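Local coordinates for arginyl-trna synthetase (Thermus thermophilus, PDB 1IQ0), which probably catalyses the ATP-dependent attachment of L-arginine to tRNA(Arg), as a monomeric class I aminoacyl-tRNA synthetase, at residues A[309-314]-A[341-346]; A[246-251]-A[317-322]; A[54-59]-A[71-76]; A[21-26]-A[38-43]. All blocks are in the same frame, centred on the assembly; numbering follows the deposited sequence.

Interaction 1 (A[309-314]-A[341-346]); sequences QFWKMG and AYTPKA
Trp311 and Pro344 hold together the last turn of helix 301-312 and the loop that leads into strand 348-354. The helix ends in a Schellman motif with Gly314 at the C-prime position, inside the class I catalytic domain. From Trp311 CB, CG stands anti to the backbone N (chi1 170°), and the indole then reaches the loop. CD1 lies 3.6 Å from Thr343 OG1. NE1 gives a weak, bent hydrogen bond to Tyr342 O (3.1 Å, 135° at the hydrogen), which sits at the ring edge. CE2 and CZ2 border the same carbonyl. Over one face comes Pro344, crossing the indole at about a right angle. Its CD stands 3.7 Å from the centroid of the six-membered ring, a CH-pi contact, and its CG is equally close to CH2 at the tip. Leu146 of strand 141-149 also touches the indole. Beyond the ring, Ala346 N donates to Lys312 O (2.9 Å, 161°), a bond lying in the carbonyl plane. The Lys312 ammonium points elsewhere, to a salt bridge with Glu108. One water donates to both Met313 O and Ala346 O, at 2.8 Å each.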
# COMPACT_ATOMS: atom_id res chain seq x y z
N GLN A 309 -16.43 -12.17 -0.61
CA GLN A 309 -16.65 -10.73 -0.75
C GLN A 309 -17.90 -10.33 0.03
O GLN A 309 -17.93 -9.29 0.68
CB GLN A 309 -16.83 -10.35 -2.22
CG GLN A 309 -17.03 -8.86 -2.48
CD GLN A 309 -15.77 -8.05 -2.19
OE1 GLN A 309 -14.66 -8.49 -2.47
NE2 GLN A 309 -15.95 -6.85 -1.63
N PHE A 310 -18.94 -11.15 -0.05
CA PHE A 310 -20.19 -10.88 0.65
C PHE A 310 -19.99 -10.80 2.16
O PHE A 310 -20.57 -9.95 2.83
CB PHE A 310 -21.24 -11.95 0.31
CG PHE A 310 -21.97 -11.71 -0.99
CD1 PHE A 310 -23.05 -12.52 -1.35
CD2 PHE A 310 -21.59 -10.69 -1.86
CE1 PHE A 310 -23.75 -12.31 -2.54
CE2 PHE A 310 -22.28 -10.48 -3.06
CZ PHE A 310 -23.36 -11.29 -3.40
N TRP A 311 -19.16 -11.70 2.69
CA TRP A 311 -18.88 -11.72 4.12
C TRP A 311 -18.10 -10.47 4.52
O TRP A 311 -18.39 -9.85 5.53
CB TRP A 311 -18.07 -12.96 4.50
CG TRP A 311 -17.56 -12.91 5.92
CD1 TRP A 311 -18.26 -13.21 7.06
CD2 TRP A 311 -16.26 -12.48 6.35
NE1 TRP A 311 -17.47 -12.99 8.17
CE2 TRP A 311 -16.24 -12.54 7.76
CE3 TRP A 311 -15.12 -12.04 5.67
CZ2 TRP A 311 -15.12 -12.17 8.51
CZ3 TRP A 311 -14.00 -11.68 6.41
CH2 TRP A 311 -14.01 -11.75 7.82
N LYS A 312 -17.11 -10.11 3.71
CA LYS A 312 -16.28 -8.94 3.98
C LYS A 312 -17.13 -7.68 4.14
O LYS A 312 -16.83 -6.84 4.99
CB LYS A 312 -15.28 -8.71 2.84
CG LYS A 312 -14.15 -9.72 2.75
CD LYS A 312 -13.16 -9.33 1.66
CE LYS A 312 -11.93 -10.23 1.63
NZ LYS A 312 -11.04 -9.84 0.48
N MET A 313 -18.18 -7.56 3.34
CA MET A 313 -19.04 -6.39 3.40
C MET A 313 -20.29 -6.57 4.28
O MET A 313 -21.20 -5.76 4.23
CB MET A 313 -19.43 -5.95 1.98
CG MET A 313 -18.21 -5.47 1.16
SD MET A 313 -18.55 -5.06 -0.57
CE MET A 313 -17.59 -3.48 -0.75
N GLY A 314 -20.31 -7.63 5.08
CA GLY A 314 -21.43 -7.86 5.99
C GLY A 314 -22.72 -8.40 5.41
O GLY A 314 -23.73 -8.48 6.10
N ALA A 341 -18.58 -14.66 16.71
CA ALA A 341 -19.06 -14.44 15.35
C ALA A 341 -18.76 -13.00 14.96
O ALA A 341 -19.04 -12.07 15.72
CB ALA A 341 -20.56 -14.72 15.27
N TYR A 342 -18.21 -12.80 13.77
CA TYR A 342 -17.85 -11.46 13.34
C TYR A 342 -17.73 -11.25 11.84
O TYR A 342 -17.26 -12.12 11.11
CB TYR A 342 -16.52 -11.07 14.00
CG TYR A 342 -15.89 -9.80 13.47
CD1 TYR A 342 -16.21 -8.56 14.02
CD2 TYR A 342 -14.97 -9.84 12.42
CE1 TYR A 342 -15.62 -7.39 13.55
CE2 TYR A 342 -14.37 -8.67 11.94
CZ TYR A 342 -14.70 -7.45 12.51
OH TYR A 342 -14.11 -6.29 12.05
N THR A 343 -18.16 -10.07 11.40
CA THR A 343 -18.07 -9.62 10.02
C THR A 343 -17.53 -8.20 10.11
O THR A 343 -18.00 -7.41 10.94
CB THR A 343 -19.44 -9.54 9.35
OG1 THR A 343 -20.01 -10.85 9.22
CG2 THR A 343 -19.30 -8.93 7.99
N PRO A 344 -16.56 -7.84 9.25
CA PRO A 344 -15.98 -6.49 9.27
C PRO A 344 -16.96 -5.41 8.81
O PRO A 344 -16.78 -4.23 9.11
CB PRO A 344 -14.80 -6.59 8.30
CG PRO A 344 -14.57 -8.07 8.13
CD PRO A 344 -15.94 -8.66 8.21
N LYS A 345 -18.00 -5.81 8.08
CA LYS A 345 -18.97 -4.85 7.56
C LYS A 345 -18.23 -3.76 6.78
O LYS A 345 -18.51 -2.57 6.95
CB LYS A 345 -19.78 -4.21 8.70
CG LYS A 345 -20.63 -5.17 9.51
CD LYS A 345 -21.46 -4.40 10.53
CE LYS A 345 -22.36 -5.31 11.35
NZ LYS A 345 -21.59 -6.24 12.22
N ALA A 346 -17.29 -4.16 5.94
CA ALA A 346 -16.50 -3.21 5.17
C ALA A 346 -17.29 -2.35 4.21
O ALA A 346 -18.14 -2.85 3.47
CB ALA A 346 -15.40 -3.95 4.42
O HOH W 1 -20.92 -3.03 3.99

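Interaction 2 (A[246-251]-A[317-322]); sequences AGLLQK and EGLRFR
Lys251 and Glu317 make the one hydrogen bond across this contact, from the side-chain NZ to the backbone O of Glu317 at 2.9 Å. The same NZ also reaches back to Ala246 O at 3.0 Å. The two carbonyls meet it differently. Ala246 O receives it almost in line with its C=O bond (165°), whereas at Glu317 O the donor is tilted 32° from the carbonyl plane. The lysine chain is extended beyond CG, and its CD and CE lie beside Glu317 O on the way. One ammonium group therefore ties two loop carbonyls together, and its positive charge would probably polarise both.

Ala246 O lies just before Gly247, which with positive phi closes helix 240-245 in a Schellman motif and is also the N-cap of helix 248-256. The junction of the two helices thus faces the loop ahead of strand 320-323, near one edge of the mixed sheet of the catalytic domain.

The apolar contacts centre on Leu319. Its CD1 meets Ala246 CB at 3.5 Å. Its CD2 faces Leu248 CD1 at 4.0 Å, where the two leucines cross roughly perpendicular to each other. Both leucines also touch Trp311 of helix 301-312. The other methyl of Leu248, CD2, rests 3.5 Å from Glu317 O.

One methyl packs on backbone. Ala246 CB points toward the loop and stops 3.4 Å from Gly318 C. Gly318 has phi 147°, and at its backbone angles a CB would press on the carbonyl O of Glu317, which glycine avoids.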
# COMPACT_ATOMS: atom_id res chain seq x y z
N ALA A 246 -18.39 -22.24 7.79
CA ALA A 246 -19.32 -21.12 7.90
C ALA A 246 -20.42 -21.19 6.84
O ALA A 246 -21.38 -20.44 6.90
CB ALA A 246 -18.57 -19.80 7.78
N GLY A 247 -20.26 -22.09 5.88
CA GLY A 247 -21.24 -22.24 4.82
C GLY A 247 -21.44 -20.99 3.97
O GLY A 247 -22.54 -20.79 3.43
N LEU A 248 -20.41 -20.15 3.82
CA LEU A 248 -20.56 -18.93 3.04
C LEU A 248 -20.93 -19.21 1.59
O LEU A 248 -21.72 -18.48 0.99
CB LEU A 248 -19.27 -18.09 3.09
CG LEU A 248 -18.81 -17.57 4.46
CD1 LEU A 248 -17.59 -16.64 4.30
CD2 LEU A 248 -19.95 -16.82 5.12
N LEU A 249 -20.37 -20.27 1.02
CA LEU A 249 -20.65 -20.62 -0.37
C LEU A 249 -22.14 -20.84 -0.63
O LEU A 249 -22.74 -20.17 -1.47
CB LEU A 249 -19.88 -21.88 -0.76
CG LEU A 249 -20.09 -22.38 -2.19
CD1 LEU A 249 -19.86 -21.25 -3.21
CD2 LEU A 249 -19.12 -23.51 -2.43
N GLN A 250 -22.74 -21.79 0.09
CA GLN A 250 -24.16 -22.09 -0.06
C GLN A 250 -25.04 -20.87 0.19
O GLN A 250 -26.02 -20.66 -0.52
CB GLN A 250 -24.58 -23.22 0.88
CG GLN A 250 -23.98 -24.58 0.51
CD GLN A 250 -24.29 -24.99 -0.92
OE1 GLN A 250 -25.46 -25.08 -1.32
NE2 GLN A 250 -23.25 -25.26 -1.71
N LYS A 251 -24.70 -20.08 1.20
CA LYS A 251 -25.46 -18.89 1.53
C LYS A 251 -25.40 -17.88 0.39
O LYS A 251 -26.41 -17.27 0.05
CB LYS A 251 -24.93 -18.24 2.81
CG LYS A 251 -25.14 -19.09 4.06
CD LYS A 251 -24.47 -18.49 5.31
CE LYS A 251 -24.55 -19.48 6.49
NZ LYS A 251 -23.87 -18.97 7.72
N GLU A 317 -22.87 -13.91 6.98
CA GLU A 317 -22.23 -14.18 8.27
C GLU A 317 -21.92 -15.66 8.43
O GLU A 317 -22.38 -16.49 7.63
CB GLU A 317 -23.14 -13.72 9.42
CG GLU A 317 -23.35 -12.21 9.47
CD GLU A 317 -24.32 -11.78 10.56
OE1 GLU A 317 -24.09 -12.12 11.74
OE2 GLU A 317 -25.31 -11.10 10.24
N GLY A 318 -21.15 -16.01 9.45
CA GLY A 318 -20.81 -17.40 9.69
C GLY A 318 -19.43 -17.62 10.28
O GLY A 318 -19.21 -18.59 11.02
N LEU A 319 -18.49 -16.73 9.96
CA LEU A 319 -17.12 -16.83 10.46
C LEU A 319 -17.02 -16.42 11.94
O LEU A 319 -17.65 -15.45 12.37
CB LEU A 319 -16.21 -15.95 9.59
CG LEU A 319 -15.21 -16.56 8.60
CD1 LEU A 319 -15.57 -17.99 8.24
CD2 LEU A 319 -15.13 -15.68 7.35
N ARG A 320 -16.23 -17.18 12.70
CA ARG A 320 -16.01 -16.93 14.12
C ARG A 320 -14.52 -16.73 14.36
O ARG A 320 -13.70 -17.39 13.72
CB ARG A 320 -16.51 -18.12 14.95
CG ARG A 320 -18.01 -18.27 14.95
CD ARG A 320 -18.47 -19.52 15.69
NE ARG A 320 -19.92 -19.58 15.74
CZ ARG A 320 -20.68 -18.78 16.49
NH1 ARG A 320 -20.12 -17.87 17.27
NH2 ARG A 320 -22.00 -18.89 16.45
N PHE A 321 -14.19 -15.85 15.29
CA PHE A 321 -12.80 -15.52 15.58
C PHE A 321 -12.34 -15.66 17.04
O PHE A 321 -13.15 -15.62 17.97
CB PHE A 321 -12.51 -14.09 15.12
CG PHE A 321 -12.64 -13.90 13.65
CD1 PHE A 321 -13.89 -13.83 13.05
CD2 PHE A 321 -11.51 -13.86 12.84
CE1 PHE A 321 -14.02 -13.72 11.68
CE2 PHE A 321 -11.63 -13.75 11.46
CZ PHE A 321 -12.87 -13.69 10.88
N ARG A 322 -11.03 -15.80 17.21
CA ARG A 322 -10.39 -15.93 18.52
C ARG A 322 -8.94 -15.48 18.35
O ARG A 322 -8.49 -15.24 17.23
CB ARG A 322 -10.44 -17.39 18.99
CG ARG A 322 -9.63 -18.34 18.12
CD ARG A 322 -9.84 -19.81 18.50
NE ARG A 322 -9.33 -20.13 19.83
CZ ARG A 322 -10.08 -20.25 20.91
NH1 ARG A 322 -11.40 -20.08 20.84
NH2 ARG A 322 -9.52 -20.53 22.08

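Interaction 3 (A[54-59]-A[71-76]); sequences IAQELK and AVPVGG
The puckered Pro73 ring meets three residues of helix 51-60 through CB, CG and CD. Pro73 CB lies 4.0 Å from Ala55 CB, whose methyl points toward the strand. Pro73 CG touches Gln56 OE1 at 3.7 Å and Lys59 CD at 3.6 Å. Pro73 CD is also close to Lys59 CD, at 3.5 Å. The flat group here is the Gln56 amide. Its oxygen does the touching, while its NE2 is hydrogen-bonded to Asp60 OD2 one turn further on, which should limit how the amide can turn. Gln56 comes to the proline because its chain bends at chi2 (60°), which brings CD round toward the strand.

Lys59 works through its carbons. CG stands anti to the backbone N (chi1 -178°), and the chain runs straight to CE before it bends. Its methylenes lie crosswise to the proline. Nearer the backbone, Lys59 CG approaches Ala71 CB at 4.2 Å. Ala71 points toward the helix and also touches Phe80 of strand 77-82.

No hydrogen bond joins the two segments, so the contact rests on van der Waals packing, mostly between carbons. The CA atoms of Ala55 and Pro73 are 5.4 Å apart, and the side chain on the helix side is a single methyl. On another side of the helix, Leu58 packs on Leu78 and on helix 3-15.

The axes of the short helix and strand segments are 7.8 Å apart and nearly antiparallel, at 167°. This is a helix laid against an outermost strand of an antiparallel sheet, the alpha+beta layering of the N-terminal domain of arginyl-tRNA synthetases.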
# COMPACT_ATOMS: atom_id res chain seq x y z
N ILE A 54 -12.24 32.59 -17.86
CA ILE A 54 -12.74 31.86 -16.71
C ILE A 54 -11.84 32.13 -15.50
O ILE A 54 -12.31 32.25 -14.37
CB ILE A 54 -12.78 30.34 -16.98
CG1 ILE A 54 -13.45 30.08 -18.33
CG2 ILE A 54 -13.56 29.64 -15.88
CD1 ILE A 54 -13.48 28.62 -18.73
N ALA A 55 -10.54 32.23 -15.76
CA ALA A 55 -9.58 32.50 -14.69
C ALA A 55 -9.83 33.88 -14.08
O ALA A 55 -9.89 34.02 -12.86
CB ALA A 55 -8.16 32.41 -15.24
N GLN A 56 -9.98 34.89 -14.93
CA GLN A 56 -10.24 36.25 -14.46
C GLN A 56 -11.57 36.28 -13.73
O GLN A 56 -11.73 36.98 -12.73
CB GLN A 56 -10.27 37.22 -15.65
CG GLN A 56 -10.56 38.66 -15.26
CD GLN A 56 -9.52 39.24 -14.31
OE1 GLN A 56 -8.34 39.31 -14.64
NE2 GLN A 56 -9.96 39.65 -13.13
N GLU A 57 -12.52 35.50 -14.24
CA GLU A 57 -13.85 35.40 -13.65
C GLU A 57 -13.74 34.84 -12.23
O GLU A 57 -14.28 35.41 -11.28
CB GLU A 57 -14.73 34.48 -14.50
CG GLU A 57 -16.07 34.10 -13.89
CD GLU A 57 -17.01 35.28 -13.75
OE1 GLU A 57 -17.32 35.91 -14.78
OE2 GLU A 57 -17.45 35.57 -12.62
N LEU A 58 -13.04 33.72 -12.11
CA LEU A 58 -12.84 33.06 -10.83
C LEU A 58 -12.16 34.01 -9.85
O LEU A 58 -12.52 34.08 -8.67
CB LEU A 58 -12.00 31.80 -11.00
CG LEU A 58 -11.68 30.99 -9.74
CD1 LEU A 58 -12.97 30.62 -9.03
CD2 LEU A 58 -10.90 29.74 -10.12
N LYS A 59 -11.18 34.75 -10.35
CA LYS A 59 -10.44 35.70 -9.53
C LYS A 59 -11.39 36.75 -8.96
O LYS A 59 -11.25 37.17 -7.81
CB LYS A 59 -9.36 36.38 -10.36
CG LYS A 59 -8.50 37.36 -9.59
CD LYS A 59 -7.57 38.13 -10.51
CE LYS A 59 -6.61 39.01 -9.73
NZ LYS A 59 -7.34 39.87 -8.76
N ALA A 71 -3.71 36.65 -6.37
CA ALA A 71 -4.15 35.67 -7.36
C ALA A 71 -3.91 36.30 -8.73
O ALA A 71 -4.30 37.45 -8.96
CB ALA A 71 -5.64 35.37 -7.17
N VAL A 72 -3.28 35.56 -9.62
CA VAL A 72 -2.97 36.08 -10.94
C VAL A 72 -3.40 35.17 -12.08
O VAL A 72 -2.93 34.03 -12.20
CB VAL A 72 -1.45 36.32 -11.09
CG1 VAL A 72 -1.14 36.95 -12.44
CG2 VAL A 72 -0.96 37.21 -9.95
N PRO A 73 -4.31 35.65 -12.94
CA PRO A 73 -4.77 34.84 -14.08
C PRO A 73 -3.62 34.76 -15.08
O PRO A 73 -3.21 35.77 -15.63
CB PRO A 73 -5.95 35.65 -14.62
CG PRO A 73 -6.45 36.38 -13.41
CD PRO A 73 -5.17 36.83 -12.75
N VAL A 74 -3.11 33.55 -15.32
CA VAL A 74 -1.99 33.39 -16.25
C VAL A 74 -2.29 32.40 -17.37
O VAL A 74 -2.20 31.19 -17.17
CB VAL A 74 -0.72 32.93 -15.51
CG1 VAL A 74 0.45 32.88 -16.48
CG2 VAL A 74 -0.42 33.87 -14.36
N GLY A 75 -2.62 32.93 -18.54
CA GLY A 75 -2.92 32.11 -19.70
C GLY A 75 -3.56 30.75 -19.45
O GLY A 75 -2.92 29.71 -19.62
N GLY A 76 -4.83 30.75 -19.05
CA GLY A 76 -5.52 29.50 -18.81
C GLY A 76 -5.58 29.08 -17.36
O GLY A 76 -6.57 28.50 -16.91

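Interaction 4 (A[21-26]-A[38-43])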
# COMPACT_ATOMS: atom_id res chain seq x y z
N VAL A 21 -18.28 22.13 -10.09
CA VAL A 21 -17.16 21.20 -10.26
C VAL A 21 -16.00 21.57 -9.35
O VAL A 21 -15.81 22.73 -9.01
CB VAL A 21 -16.67 21.19 -11.72
CG1 VAL A 21 -16.20 22.57 -12.12
CG2 VAL A 21 -15.56 20.16 -11.89
N ARG A 22 -15.22 20.56 -8.95
CA ARG A 22 -14.07 20.78 -8.09
C ARG A 22 -12.76 20.68 -8.88
O ARG A 22 -12.54 19.72 -9.61
CB ARG A 22 -14.06 19.76 -6.94
CG ARG A 22 -12.81 19.79 -6.08
CD ARG A 22 -12.90 18.80 -4.94
NE ARG A 22 -13.90 19.18 -3.94
CZ ARG A 22 -13.79 20.24 -3.14
NH1 ARG A 22 -12.72 21.02 -3.21
NH2 ARG A 22 -14.75 20.52 -2.27
N LEU A 23 -11.91 21.69 -8.72
CA LEU A 23 -10.63 21.72 -9.42
C LEU A 23 -9.45 21.45 -8.48
O LEU A 23 -9.48 21.83 -7.31
CB LEU A 23 -10.43 23.09 -10.09
CG LEU A 23 -11.34 23.44 -11.26
CD1 LEU A 23 -10.95 24.81 -11.80
CD2 LEU A 23 -11.22 22.39 -12.35
N LYS A 24 -8.43 20.79 -9.00
CA LYS A 24 -7.25 20.48 -8.21
C LYS A 24 -6.16 21.53 -8.41
O LYS A 24 -5.90 21.96 -9.53
CB LYS A 24 -6.69 19.10 -8.58
CG LYS A 24 -7.64 17.93 -8.35
CD LYS A 24 -8.17 17.87 -6.92
CE LYS A 24 -7.06 17.94 -5.88
NZ LYS A 24 -5.97 16.97 -6.15
N VAL A 25 -5.54 21.94 -7.31
CA VAL A 25 -4.47 22.92 -7.37
C VAL A 25 -3.17 22.11 -7.44
O VAL A 25 -3.11 20.98 -6.96
CB VAL A 25 -4.47 23.81 -6.09
CG1 VAL A 25 -3.93 23.04 -4.91
CG2 VAL A 25 -3.65 25.06 -6.34
N ALA A 26 -2.15 22.68 -8.05
CA ALA A 26 -0.86 22.00 -8.18
C ALA A 26 0.25 23.04 -8.14
O ALA A 26 -0.01 24.23 -8.34
CB ALA A 26 -0.80 21.22 -9.49
N VAL A 38 -4.26 26.63 -10.68
CA VAL A 38 -5.35 25.75 -11.03
C VAL A 38 -5.62 25.92 -12.52
O VAL A 38 -5.66 27.04 -13.03
CB VAL A 38 -6.61 26.09 -10.22
CG1 VAL A 38 -7.08 27.50 -10.54
CG2 VAL A 38 -7.70 25.07 -10.52
N PRO A 39 -5.77 24.80 -13.25
CA PRO A 39 -6.03 24.86 -14.69
C PRO A 39 -7.52 25.06 -14.97
O PRO A 39 -8.36 24.49 -14.28
CB PRO A 39 -5.53 23.50 -15.17
CG PRO A 39 -5.98 22.60 -14.04
CD PRO A 39 -5.61 23.41 -12.80
N LEU A 40 -7.84 25.86 -15.97
CA LEU A 40 -9.24 26.09 -16.33
C LEU A 40 -9.47 25.72 -17.79
O LEU A 40 -10.14 26.44 -18.53
CB LEU A 40 -9.65 27.54 -16.09
CG LEU A 40 -9.68 27.96 -14.62
CD1 LEU A 40 -8.27 28.33 -14.17
CD2 LEU A 40 -10.60 29.15 -14.44
N PHE A 41 -8.89 24.59 -18.20
CA PHE A 41 -9.01 24.11 -19.57
C PHE A 41 -10.14 23.09 -19.68
O PHE A 41 -10.85 23.04 -20.68
CB PHE A 41 -7.69 23.49 -20.01
CG PHE A 41 -6.53 24.43 -19.93
CD1 PHE A 41 -6.44 25.52 -20.79
CD2 PHE A 41 -5.54 24.26 -18.97
CE1 PHE A 41 -5.38 26.43 -20.69
CE2 PHE A 41 -4.48 25.15 -18.86
CZ PHE A 41 -4.40 26.24 -19.73
N ALA A 42 -10.30 22.28 -18.64
CA ALA A 42 -11.36 21.28 -18.61
C ALA A 42 -12.71 21.98 -18.66
O ALA A 42 -13.68 21.46 -19.23
CB ALA A 42 -11.25 20.43 -17.35
N LEU A 43 -12.77 23.17 -18.07
CA LEU A 43 -14.00 23.96 -18.06
C LEU A 43 -14.00 24.91 -19.25
O LEU A 43 -15.05 25.41 -19.65
CB LEU A 43 -14.11 24.77 -16.77
CG LEU A 43 -14.28 24.01 -15.46
CD1 LEU A 43 -14.50 25.00 -14.33
CD2 LEU A 43 -15.46 23.06 -15.57
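Leu23 overlaps Val38, the two side chains lying roughly perpendicular. Val38 CG2 is the methyl that does the touching. It lies 3.4 Å from Leu23 CB, tighter than usual for two carbons, and 3.5 Å from Leu23 CD1. That methyl stands anti to its own backbone N, while its partner CG1 takes the crowded position between N and the carbonyl carbon. Leu23 CD1 continues past the valine to Pro39 O at 3.6 Å. It then comes within 4.4 Å of both Leu40 CG and Leu43 CD1, so one methyl borders four residues of the 38-43 segment.

Val21 makes a second apolar contact. Its CG1 meets both methyls of Leu43, CD2 at 3.6 Å and CD1 at 3.7 Å. The two side chains run alongside in opposite senses. The chains are wider apart here, with 8.9 Å between the CA atoms of Val21 and Leu43, and the methyls bridge the interval.

The backbone of Lys24 takes part too. Its carbonyl oxygen lies 3.6 Å from Pro39 CD and also borders the CG2 methyl of Val38. No hydrogen bond links the two segments.

Other parts of the N-terminal domain supply the polar links. Val25 is bonded through N to Glu7 and through O to Arg3, both on helix 3-15, where Leu14 touches Leu23. Ala26 pairs with Gly37 as strand 26-27 joins strand 36-39. On the far side of that strand Val38 pairs with Leu78 of strand 77-82, and Leu40 packs on helix 51-60.

In the fold
The contacts form two pairs. Interactions 1 and 2 belong to the catalytic domain, with centres about 10 Å apart. They join where Tyr342 N probably bonds to Leu319 O (3.0 Å) and Trp311 CE2 packs on Leu319 CD2 (3.4 Å). Interaction 1 also rests on strand 104-108, which precedes the predicted HIGH motif, residues 112-122, in the chain. Interactions 3 and 4 share the N-terminal domain and its antiparallel sheet, their centres about 11 Å apart. Gly76 O and Leu40 N (3.1 Å) form a probable hydrogen bond between them. The pairs are remote: the centres of interactions 2 and 3 are about 58 Å apart, and the nearest atoms of interactions 1 and 4 about 23 Å.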